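Local structure of phosphoribosylglycinamide synthetase (Anaerococcus prevotii, 4DIM) at residues L145-V149 / I160-K165; E192-A198 / N261-K267; E333-K339 / E360-K366. The protein probably acts as an ATP-binding, metal-dependent ligase of the ATP-grasp superfamily, possibly in the glycinamide ribonucleotide step of purine synthesis. One frame throughout, in Å; residues are numbered along the deposited sequence.

Contact 1 of 3, residues L145-V149 / I160-K165; sequences LPVIV and IYIAKK
Ile148 reaches across to Ile162 and Ile160 on one face of an antiparallel beta hairpin, strands 147-150 and 161-163, within the ATP-grasp domain. Its CD1 lies 3.3 Å from CG1 of Ile162 and 4.0 Å from CD1 of Ile160. The torsions explain the reach: CG1 stands anti to the carbonyl carbon (chi1 -77°), and chi2 at -87° turns the terminal methyl toward the partner strand. Phe190, just beyond the neighbouring strand 186-189, touches both Ile148 and Ile162.

The other face carries Val147 with Ala163 and Val149 with Tyr161. CG2 of Val147 approaches CB of Ala163 at 4.1 Å, while the side chains of Val149 and Tyr161 come closest at CB to CB, 4.3 Å, and CB of Tyr161 also lies against Val149 O. Helix 166-179 packs on this side, with Thr176 against both Val149 and Tyr161. The Tyr161 ring leans away from the hairpin partner; Val149 O sits at its edge, near the ring plane, and its OH is hydrogen-bonded to Glu175.

Two hydrogen-bonded pairs hold the backbones together. Val147 and Ala163 exchange both N-H groups, with Ala163 N 2.7 Å from Val147 O. Val149 N gives a bond of 3.0 Å to Tyr161 O, and the return bond from Tyr161 N to Val149 O is weak. On the other edge Ile148 bonds to Glu188 and, just before the strand, Pro146 bonds to Phe190, so the hairpin extends a small sheet in which 161-163 is outermost. Part of the connection between the strands is not modelled, which is consistent with the mobile glycine-rich loop of ATP-grasp enzymes.

Toward the polar edge Lys164 and Lys165 point away from segment 145-149. Pro146, after a cis peptide bond, sets CB 3.5 Å from Ala163 O, and beyond it CD2 of Leu145 rests 3.5 Å from Lys164 O.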
loop_
_atom_site.group_PDB
_atom_site.type_symbol
_atom_site.label_atom_id
_atom_site.label_comp_id
_atom_site.label_asym_id
_atom_site.label_seq_id
_atom_site.Cartn_x
_atom_site.Cartn_y
_atom_site.Cartn_z
ATOM N N LEU A 145 28.674 -0.131 -3.082
ATOM C CA LEU A 145 28.382 0.120 -4.500
ATOM C C LEU A 145 27.418 -0.964 -5.012
ATOM O O LEU A 145 27.398 -2.055 -4.439
ATOM C CB LEU A 145 29.669 0.123 -5.362
ATOM C CG LEU A 145 30.365 1.470 -5.506
ATOM C CD1 LEU A 145 30.878 1.971 -4.161
ATOM C CD2 LEU A 145 31.484 1.377 -6.523
ATOM N N PRO A 146 26.676 -0.757 -6.117
ATOM C CA PRO A 146 26.543 0.496 -6.877
ATOM C C PRO A 146 25.720 1.515 -6.114
ATOM O O PRO A 146 25.083 1.206 -5.113
ATOM C CB PRO A 146 25.845 0.068 -8.175
ATOM C CG PRO A 146 25.277 -1.314 -7.935
ATOM C CD PRO A 146 25.749 -1.800 -6.592
ATOM N N VAL A 147 25.772 2.746 -6.573
ATOM C CA VAL A 147 25.041 3.831 -5.944
ATOM C C VAL A 147 24.319 4.608 -6.987
ATOM O O VAL A 147 24.593 4.508 -8.187
ATOM C CB VAL A 147 25.918 4.768 -5.085
ATOM C CG1 VAL A 147 26.262 4.143 -3.746
ATOM C CG2 VAL A 147 27.174 5.182 -5.827
ATOM N N ILE A 148 23.343 5.343 -6.496
ATOM C CA ILE A 148 22.538 6.287 -7.237
ATOM C C ILE A 148 22.947 7.667 -6.765
ATOM O O ILE A 148 23.203 7.848 -5.570
ATOM C CB ILE A 148 21.066 6.008 -6.965
ATOM C CG1 ILE A 148 20.589 4.799 -7.758
ATOM C CG2 ILE A 148 20.227 7.236 -7.239
ATOM C CD1 ILE A 148 20.100 5.074 -9.169
ATOM N N VAL A 149 23.009 8.627 -7.686
ATOM C CA VAL A 149 23.226 10.046 -7.381
ATOM C C VAL A 149 22.001 10.752 -7.827
ATOM O O VAL A 149 21.574 10.605 -8.981
ATOM C CB VAL A 149 24.460 10.687 -7.989
ATOM C CG1 VAL A 149 24.699 12.018 -7.313
ATOM C CG2 VAL A 149 25.682 9.786 -7.838
ATOM N N ILE A 160 17.756 10.584 -11.731
ATOM C CA ILE A 160 18.679 9.634 -11.105
ATOM C C ILE A 160 19.880 9.356 -12.011
ATOM O O ILE A 160 19.796 9.488 -13.234
ATOM C CB ILE A 160 17.985 8.292 -10.702
ATOM C CG1 ILE A 160 17.352 7.536 -11.917
ATOM C CG2 ILE A 160 16.941 8.531 -9.614
ATOM C CD1 ILE A 160 17.137 5.936 -11.710
ATOM N N TYR A 161 21.001 8.980 -11.390
ATOM C CA TYR A 161 22.242 8.621 -12.065
ATOM C C TYR A 161 22.814 7.373 -11.422
ATOM O O TYR A 161 23.459 7.480 -10.375
ATOM C CB TYR A 161 23.275 9.764 -11.994
ATOM C CG TYR A 161 23.038 10.903 -12.963
ATOM C CD1 TYR A 161 23.882 11.107 -14.048
ATOM C CD2 TYR A 161 22.018 11.827 -12.752
ATOM C CE1 TYR A 161 23.690 12.173 -14.929
ATOM C CE2 TYR A 161 21.821 12.904 -13.618
ATOM C CZ TYR A 161 22.662 13.080 -14.707
ATOM O OH TYR A 161 22.439 14.146 -15.568
ATOM N N ILE A 162 22.602 6.191 -12.052
ATOM C CA ILE A 162 23.147 4.921 -11.557
ATOM C C ILE A 162 24.670 4.956 -11.759
ATOM O O ILE A 162 25.145 5.413 -12.804
ATOM C CB ILE A 162 22.493 3.707 -12.257
ATOM C CG1 ILE A 162 20.974 3.667 -12.022
ATOM C CG2 ILE A 162 23.119 2.405 -11.768
ATOM C CD1 ILE A 162 20.189 3.091 -13.122
ATOM N N ALA A 163 25.424 4.513 -10.754
ATOM C CA ALA A 163 26.876 4.534 -10.812
ATOM C C ALA A 163 27.481 3.194 -10.387
ATOM O O ALA A 163 27.602 2.906 -9.186
ATOM C CB ALA A 163 27.402 5.638 -9.927
ATOM N N LYS A 164 27.922 2.405 -11.393
ATOM C CA LYS A 164 28.560 1.095 -11.197
ATOM C C LYS A 164 29.974 1.267 -10.600
ATOM O O LYS A 164 30.332 0.538 -9.669
ATOM C CB LYS A 164 28.625 0.330 -12.532
ATOM C CG LYS A 164 27.259 0.021 -13.167
ATOM C CD LYS A 164 27.375 -0.230 -14.670
ATOM C CE LYS A 164 26.024 -0.361 -15.333
ATOM N NZ LYS A 164 26.151 -0.697 -16.777
ATOM N N LYS A 165 30.748 2.262 -11.123
ATOM C CA LYS A 165 32.123 2.587 -10.686
ATOM C C LYS A 165 32.299 4.112 -10.342
ATOM O O LYS A 165 31.564 4.964 -10.842
ATOM C CB LYS A 165 33.152 2.169 -11.775
ATOM C CG LYS A 165 32.876 2.744 -13.176
ATOM C CD LYS A 165 34.146 2.914 -14.027
ATOM C CE LYS A 165 33.907 3.711 -15.298
ATOM N NZ LYS A 165 33.082 2.984 -16.302
#

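Contact 2 of 3, residues E192-A198 / N261-K267; sequences EGYEFGA and NVDMILK
Met264, a selenomethionine, lays its CB over one face of the Phe196 ring, 3.4 Å from the centroid and 20° off the normal, a CH-pi contact displaced toward the ring's rim. The selenium lies obliquely to the same ring at 5.5 Å from its centroid, a looser Met-aromatic contact. Phe196 turns its ring across the strand pair because CG sits between the backbone N and the carbonyl carbon (chi1 66°); this brings CE2 to 3.7 Å from CB of Leu266. Strands 194-203 and 258-267 are antiparallel neighbours in the large sheet of the ATP-grasp domain, and helix 236-253 covers this buried face through Thr242, Val246 and Ile238. An alanine here, without the ring over Met264 CB, would probably leave a gap between Met264, Leu266 and Thr242. Beneath the side chains, Tyr194 with Leu266, Phe196 with Met264 and Ala198 with Val262 each exchange two backbone bonds.

On the opposite face Gly197 brings no side chain beside Asp263, but Ile265 stays buried, touching Ile191 and Tyr272, with its CD1 3.4 Å from Gly193 N. The loose side begins at exposed Glu195, whose CG lies 4.1 Å from that CD1. At the exposed end an extended Lys267 crosses Glu192, its NZ 3.4 Å from OE2 in a salt bridge whose hydrogen bond is weak. Fixed geometry thus comes from the paired amides and the covered ring, while the outer charge pair probably adds mainly electrostatic attraction.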
loop_
_atom_site.group_PDB
_atom_site.type_symbol
_atom_site.label_atom_id
_atom_site.label_comp_id
_atom_site.label_asym_id
_atom_site.label_seq_id
_atom_site.Cartn_x
_atom_site.Cartn_y
_atom_site.Cartn_z
ATOM N N GLU A 192 19.640 -3.642 -6.043
ATOM C CA GLU A 192 18.945 -4.224 -7.174
ATOM C C GLU A 192 18.743 -5.693 -6.791
ATOM O O GLU A 192 19.677 -6.334 -6.314
ATOM C CB GLU A 192 19.702 -3.959 -8.522
ATOM C CG GLU A 192 21.120 -4.491 -8.685
ATOM C CD GLU A 192 22.267 -3.792 -7.968
ATOM O OE1 GLU A 192 23.340 -3.678 -8.603
ATOM O OE2 GLU A 192 22.151 -3.493 -6.754
ATOM N N GLY A 193 17.499 -6.162 -6.846
ATOM C CA GLY A 193 17.204 -7.536 -6.469
ATOM C C GLY A 193 15.752 -7.931 -6.642
ATOM O O GLY A 193 15.039 -7.330 -7.435
ATOM N N TYR A 194 15.300 -8.945 -5.898
ATOM C CA TYR A 194 13.903 -9.389 -5.982
ATOM C C TYR A 194 12.987 -8.441 -5.161
ATOM O O TYR A 194 13.117 -8.363 -3.930
ATOM C CB TYR A 194 13.750 -10.858 -5.528
ATOM C CG TYR A 194 12.352 -11.384 -5.766
ATOM C CD1 TYR A 194 11.844 -11.513 -7.058
ATOM C CD2 TYR A 194 11.499 -11.661 -4.701
ATOM C CE1 TYR A 194 10.521 -11.886 -7.284
ATOM C CE2 TYR A 194 10.188 -12.092 -4.920
ATOM C CZ TYR A 194 9.693 -12.182 -6.214
ATOM O OH TYR A 194 8.391 -12.573 -6.474
ATOM N N GLU A 195 12.092 -7.696 -5.858
ATOM C CA GLU A 195 11.154 -6.769 -5.194
ATOM C C GLU A 195 9.879 -7.482 -4.782
ATOM O O GLU A 195 9.291 -8.228 -5.557
ATOM C CB GLU A 195 10.768 -5.592 -6.080
ATOM C CG GLU A 195 11.910 -4.703 -6.494
ATOM C CD GLU A 195 11.548 -3.653 -7.535
ATOM O OE1 GLU A 195 10.427 -3.715 -8.092
ATOM O OE2 GLU A 195 12.397 -2.770 -7.801
ATOM N N PHE A 196 9.443 -7.250 -3.560
ATOM C CA PHE A 196 8.210 -7.830 -3.064
ATOM C C PHE A 196 7.711 -6.918 -1.959
ATOM O O PHE A 196 8.314 -5.879 -1.722
ATOM C CB PHE A 196 8.439 -9.295 -2.608
ATOM C CG PHE A 196 9.347 -9.437 -1.420
ATOM C CD1 PHE A 196 8.827 -9.563 -0.143
ATOM C CD2 PHE A 196 10.712 -9.285 -1.553
ATOM C CE1 PHE A 196 9.661 -9.582 0.972
ATOM C CE2 PHE A 196 11.534 -9.248 -0.432
ATOM C CZ PHE A 196 11.007 -9.465 0.820
ATOM N N GLY A 197 6.603 -7.272 -1.337
ATOM C CA GLY A 197 6.021 -6.498 -0.259
ATOM C C GLY A 197 5.600 -7.330 0.929
ATOM O O GLY A 197 5.780 -8.553 0.962
ATOM N N ALA A 198 4.990 -6.663 1.909
ATOM C CA ALA A 198 4.457 -7.336 3.077
ATOM C C ALA A 198 3.385 -6.517 3.740
ATOM O O ALA A 198 3.427 -5.291 3.695
ATOM C CB ALA A 198 5.562 -7.627 4.066
ATOM N N ASN A 261 1.658 -1.426 5.596
ATOM C CA ASN A 261 1.975 -1.763 4.219
ATOM C C ASN A 261 3.425 -1.468 3.991
ATOM O O ASN A 261 3.844 -0.375 4.318
ATOM C CB ASN A 261 1.105 -0.935 3.265
ATOM C CG ASN A 261 1.395 -1.229 1.816
ATOM O OD1 ASN A 261 1.114 -2.314 1.324
ATOM N ND2 ASN A 261 2.118 -0.367 1.161
ATOM N N VAL A 262 4.180 -2.451 3.513
ATOM C CA VAL A 262 5.621 -2.408 3.308
ATOM C C VAL A 262 6.058 -2.865 1.881
ATOM O O VAL A 262 5.482 -3.801 1.290
ATOM C CB VAL A 262 6.349 -3.299 4.351
ATOM C CG1 VAL A 262 7.800 -2.872 4.496
ATOM C CG2 VAL A 262 5.636 -3.256 5.703
ATOM N N ASP A 263 7.103 -2.170 1.361
ATOM C CA ASP A 263 7.775 -2.462 0.096
ATOM C C ASP A 263 9.153 -2.927 0.479
ATOM O O ASP A 263 9.912 -2.176 1.099
ATOM C CB ASP A 263 7.845 -1.237 -0.854
ATOM C CG ASP A 263 6.528 -0.604 -1.267
ATOM O OD1 ASP A 263 5.528 -1.347 -1.426
ATOM O OD2 ASP A 263 6.525 0.617 -1.560
HETATM N N MSE A 264 9.444 -4.173 0.155
HETATM C CA MSE A 264 10.684 -4.854 0.429
HETATM C C MSE A 264 11.518 -5.062 -0.831
HETATM O O MSE A 264 11.036 -4.985 -1.952
HETATM C CB MSE A 264 10.381 -6.269 0.988
HETATM C CG MSE A 264 9.262 -6.397 2.106
HETATM SE SE MSE A 264 9.864 -5.834 3.799
HETATM C CE MSE A 264 11.735 -6.707 3.990
ATOM N N ILE A 265 12.746 -5.478 -0.626
ATOM C CA ILE A 265 13.624 -5.940 -1.702
ATOM C C ILE A 265 14.530 -7.046 -1.146
ATOM O O ILE A 265 15.061 -6.938 -0.038
ATOM C CB ILE A 265 14.428 -4.826 -2.389
ATOM C CG1 ILE A 265 15.312 -5.395 -3.519
ATOM C CG2 ILE A 265 15.264 -4.068 -1.391
ATOM C CD1 ILE A 265 15.487 -4.549 -4.574
ATOM N N LEU A 266 14.707 -8.104 -1.920
ATOM C CA LEU A 266 15.574 -9.198 -1.498
ATOM C C LEU A 266 16.884 -9.158 -2.300
ATOM O O LEU A 266 16.843 -9.224 -3.529
ATOM C CB LEU A 266 14.820 -10.531 -1.651
ATOM C CG LEU A 266 15.612 -11.792 -1.815
ATOM C CD1 LEU A 266 16.359 -12.131 -0.536
ATOM C CD2 LEU A 266 14.691 -12.891 -2.150
ATOM N N LYS A 267 18.036 -9.019 -1.590
ATOM C CA LYS A 267 19.374 -9.039 -2.198
ATOM C C LYS A 267 20.309 -9.944 -1.411
ATOM O O LYS A 267 20.578 -9.679 -0.235
ATOM C CB LYS A 267 19.993 -7.618 -2.297
ATOM C CG LYS A 267 21.410 -7.568 -2.911
ATOM C CD LYS A 267 21.856 -6.138 -3.099
ATOM C CE LYS A 267 23.268 -5.936 -3.626
ATOM N NZ LYS A 267 23.559 -4.490 -3.875
#

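Contact 3 of 3, residues E333-K339 / E360-K366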
loop_
_atom_site.group_PDB
_atom_site.type_symbol
_atom_site.label_atom_id
_atom_site.label_comp_id
_atom_site.label_asym_id
_atom_site.label_seq_id
_atom_site.Cartn_x
_atom_site.Cartn_y
_atom_site.Cartn_z
ATOM N N GLU A 333 -3.618 -3.536 -26.220
ATOM C CA GLU A 333 -3.518 -3.267 -27.658
ATOM C C GLU A 333 -4.886 -2.858 -28.244
ATOM O O GLU A 333 -5.186 -3.178 -29.396
ATOM C CB GLU A 333 -2.940 -4.502 -28.373
ATOM C CG GLU A 333 -1.423 -4.636 -28.259
ATOM C CD GLU A 333 -0.632 -3.765 -29.217
ATOM O OE1 GLU A 333 0.078 -2.849 -28.738
ATOM O OE2 GLU A 333 -0.718 -3.997 -30.446
ATOM N N LYS A 334 -5.692 -2.095 -27.486
ATOM C CA LYS A 334 -6.992 -1.632 -27.988
ATOM C C LYS A 334 -7.545 -0.452 -27.167
ATOM O O LYS A 334 -7.389 -0.392 -25.943
ATOM C CB LYS A 334 -8.038 -2.774 -28.024
ATOM C CG LYS A 334 -9.006 -2.622 -29.186
ATOM C CD LYS A 334 -9.891 -3.839 -29.408
ATOM C CE LYS A 334 -10.677 -3.687 -30.701
ATOM N NZ LYS A 334 -11.464 -4.903 -31.036
ATOM N N SER A 335 -8.176 0.497 -27.869
ATOM C CA SER A 335 -8.799 1.669 -27.256
ATOM C C SER A 335 -10.164 1.874 -27.879
ATOM O O SER A 335 -10.362 1.534 -29.048
ATOM C CB SER A 335 -7.925 2.911 -27.439
ATOM O OG SER A 335 -6.769 2.887 -26.618
ATOM N N GLY A 336 -11.097 2.400 -27.111
ATOM C CA GLY A 336 -12.426 2.640 -27.635
ATOM C C GLY A 336 -13.448 2.940 -26.578
ATOM O O GLY A 336 -13.113 3.090 -25.403
ATOM N N ILE A 337 -14.707 3.055 -27.014
ATOM C CA ILE A 337 -15.836 3.350 -26.140
ATOM C C ILE A 337 -16.546 2.016 -25.916
ATOM O O ILE A 337 -16.881 1.323 -26.878
ATOM C CB ILE A 337 -16.764 4.471 -26.719
ATOM C CG1 ILE A 337 -15.953 5.721 -27.192
ATOM C CG2 ILE A 337 -17.802 4.891 -25.681
ATOM C CD1 ILE A 337 -16.088 6.047 -28.736
ATOM N N LEU A 338 -16.749 1.656 -24.639
ATOM C CA LEU A 338 -17.331 0.374 -24.247
ATOM C C LEU A 338 -18.816 0.251 -24.553
ATOM O O LEU A 338 -19.561 1.206 -24.367
ATOM C CB LEU A 338 -17.120 0.171 -22.732
ATOM C CG LEU A 338 -17.531 -1.186 -22.136
ATOM C CD1 LEU A 338 -16.644 -2.286 -22.641
ATOM C CD2 LEU A 338 -17.456 -1.161 -20.630
ATOM N N LYS A 339 -19.230 -0.965 -24.988
ATOM C CA LYS A 339 -20.619 -1.364 -25.227
ATOM C C LYS A 339 -21.032 -2.237 -24.046
ATOM O O LYS A 339 -21.952 -1.892 -23.305
ATOM C CB LYS A 339 -20.753 -2.112 -26.574
ATOM C CG LYS A 339 -22.148 -2.680 -26.875
ATOM C CD LYS A 339 -22.183 -3.389 -28.239
ATOM C CE LYS A 339 -22.692 -4.817 -28.182
ATOM N NZ LYS A 339 -22.542 -5.523 -29.493
ATOM N N GLU A 360 -21.171 0.799 -20.129
ATOM C CA GLU A 360 -21.548 1.313 -21.458
ATOM C C GLU A 360 -21.293 2.827 -21.545
ATOM O O GLU A 360 -21.617 3.565 -20.614
ATOM C CB GLU A 360 -23.018 0.987 -21.827
ATOM C CG GLU A 360 -23.374 1.345 -23.280
ATOM C CD GLU A 360 -24.381 0.487 -24.039
ATOM O OE1 GLU A 360 -24.999 1.010 -24.998
ATOM O OE2 GLU A 360 -24.507 -0.719 -23.723
ATOM N N ASN A 361 -20.634 3.251 -22.638
ATOM C CA ASN A 361 -20.244 4.627 -22.938
ATOM C C ASN A 361 -18.996 5.080 -22.131
ATOM O O ASN A 361 -18.649 6.259 -22.202
ATOM C CB ASN A 361 -21.398 5.628 -22.768
ATOM C CG ASN A 361 -22.662 5.227 -23.490
ATOM O OD1 ASN A 361 -22.637 4.575 -24.547
ATOM N ND2 ASN A 361 -23.799 5.633 -22.947
ATOM N N ASP A 362 -18.271 4.159 -21.441
ATOM C CA ASP A 362 -17.013 4.535 -20.787
ATOM C C ASP A 362 -15.881 4.250 -21.746
ATOM O O ASP A 362 -15.987 3.359 -22.596
ATOM C CB ASP A 362 -16.770 3.828 -19.448
ATOM C CG ASP A 362 -17.552 4.404 -18.285
ATOM O OD1 ASP A 362 -17.118 4.212 -17.127
ATOM O OD2 ASP A 362 -18.588 5.074 -18.533
ATOM N N GLU A 363 -14.795 5.013 -21.604
ATOM C CA GLU A 363 -13.639 4.877 -22.468
ATOM C C GLU A 363 -12.701 3.822 -21.944
ATOM O O GLU A 363 -12.391 3.792 -20.754
ATOM C CB GLU A 363 -12.886 6.204 -22.606
ATOM C CG GLU A 363 -11.878 6.192 -23.743
ATOM C CD GLU A 363 -11.134 7.498 -23.914
ATOM O OE1 GLU A 363 -10.580 8.005 -22.910
ATOM O OE2 GLU A 363 -11.092 8.010 -25.057
ATOM N N ILE A 364 -12.236 2.975 -22.866
ATOM C CA ILE A 364 -11.250 1.930 -22.647
ATOM C C ILE A 364 -9.954 2.507 -23.192
ATOM O O ILE A 364 -9.850 2.712 -24.407
ATOM C CB ILE A 364 -11.671 0.604 -23.354
ATOM C CG1 ILE A 364 -13.117 0.181 -22.972
ATOM C CG2 ILE A 364 -10.650 -0.517 -23.062
ATOM C CD1 ILE A 364 -13.404 0.162 -21.411
ATOM N N LYS A 365 -9.008 2.851 -22.299
ATOM C CA LYS A 365 -7.735 3.444 -22.692
ATOM C C LYS A 365 -6.620 2.412 -22.611
ATOM O O LYS A 365 -6.407 1.857 -21.537
ATOM C CB LYS A 365 -7.388 4.644 -21.783
ATOM C CG LYS A 365 -8.021 5.965 -22.195
ATOM C CD LYS A 365 -7.792 7.065 -21.147
ATOM C CE LYS A 365 -6.361 7.578 -21.043
ATOM N NZ LYS A 365 -5.878 7.653 -19.628
ATOM N N LYS A 366 -5.875 2.201 -23.730
ATOM C CA LYS A 366 -4.695 1.327 -23.781
ATOM C C LYS A 366 -3.862 1.612 -22.527
ATOM O O LYS A 366 -3.387 2.733 -22.336
ATOM C CB LYS A 366 -3.890 1.583 -25.071
ATOM C CG LYS A 366 -2.703 0.646 -25.282
ATOM C CD LYS A 366 -1.407 1.425 -25.555
ATOM C CE LYS A 366 -0.218 0.541 -25.862
ATOM N NZ LYS A 366 -0.228 0.011 -27.260
#
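Gly336 and Ile364 pair through two backbone hydrogen bonds, the one from Ile364 N to Gly336 O being 2.7 Å long and nearly straight at 174°. Two residues on, Leu338 N reaches Asp362 O at 2.8 Å, while Leu338 O accepts Asn361 N, so its two bonds go to successive residues; CA of Glu360 is also close to Leu338 O. At the other end Lys366 N is bonded by OG of Ser335 at 3.1 Å and lies 3.7 Å from Lys334 O; that OG stands anti to its own carbonyl carbon (chi1 -73°).

The side chains supplement this antiparallel pairing. CD1 of Ile364 packs 3.9 Å from CB of Leu338, while CG2 of Ile337 leans on the backbone of Asn361. Glu333 and Lys366 run side by side, OE1 and NZ 3.2 Å apart in a salt bridge with a weak hydrogen bond; Thr332 O is a second, weak partner of that amine.

Further out, strand 398-402 flanks 336-343 on its other edge, bonding Lys339 to Ile401 and packing Ile400 on Leu338 and Leu402 on Ile364. Strand 363-364 is the outermost strand on the other side of this three-stranded sheet. Lys365 turns away to a salt bridge with Asp372. Near-linear amide bonds and one serine hydroxyl thus carry the pairing past both ends of the short strand, the Glu333-Lys366 pair probably being a modest addition.

Overall arrangement
Contacts 1 and 2 belong to adjoining sheets of the ATP-grasp domain, their centres about 19 Å apart, and meet where Pro146 CG lies 3.1 Å from Glu192 OE1. In ATP-grasp enzymes the nucleotide generally sits between two such sheets, so this junction is probably near the ATP cleft. Contact 3 stands apart: its nearest atoms are about 23 Å from contact 1 and about 21 Å from contact 2. A structural path nevertheless links it to contact 2, because the eight-stranded sheet containing 194-203 and 258-267 also includes 323-329 and 351-356, the strands preceding the two segments of contact 3.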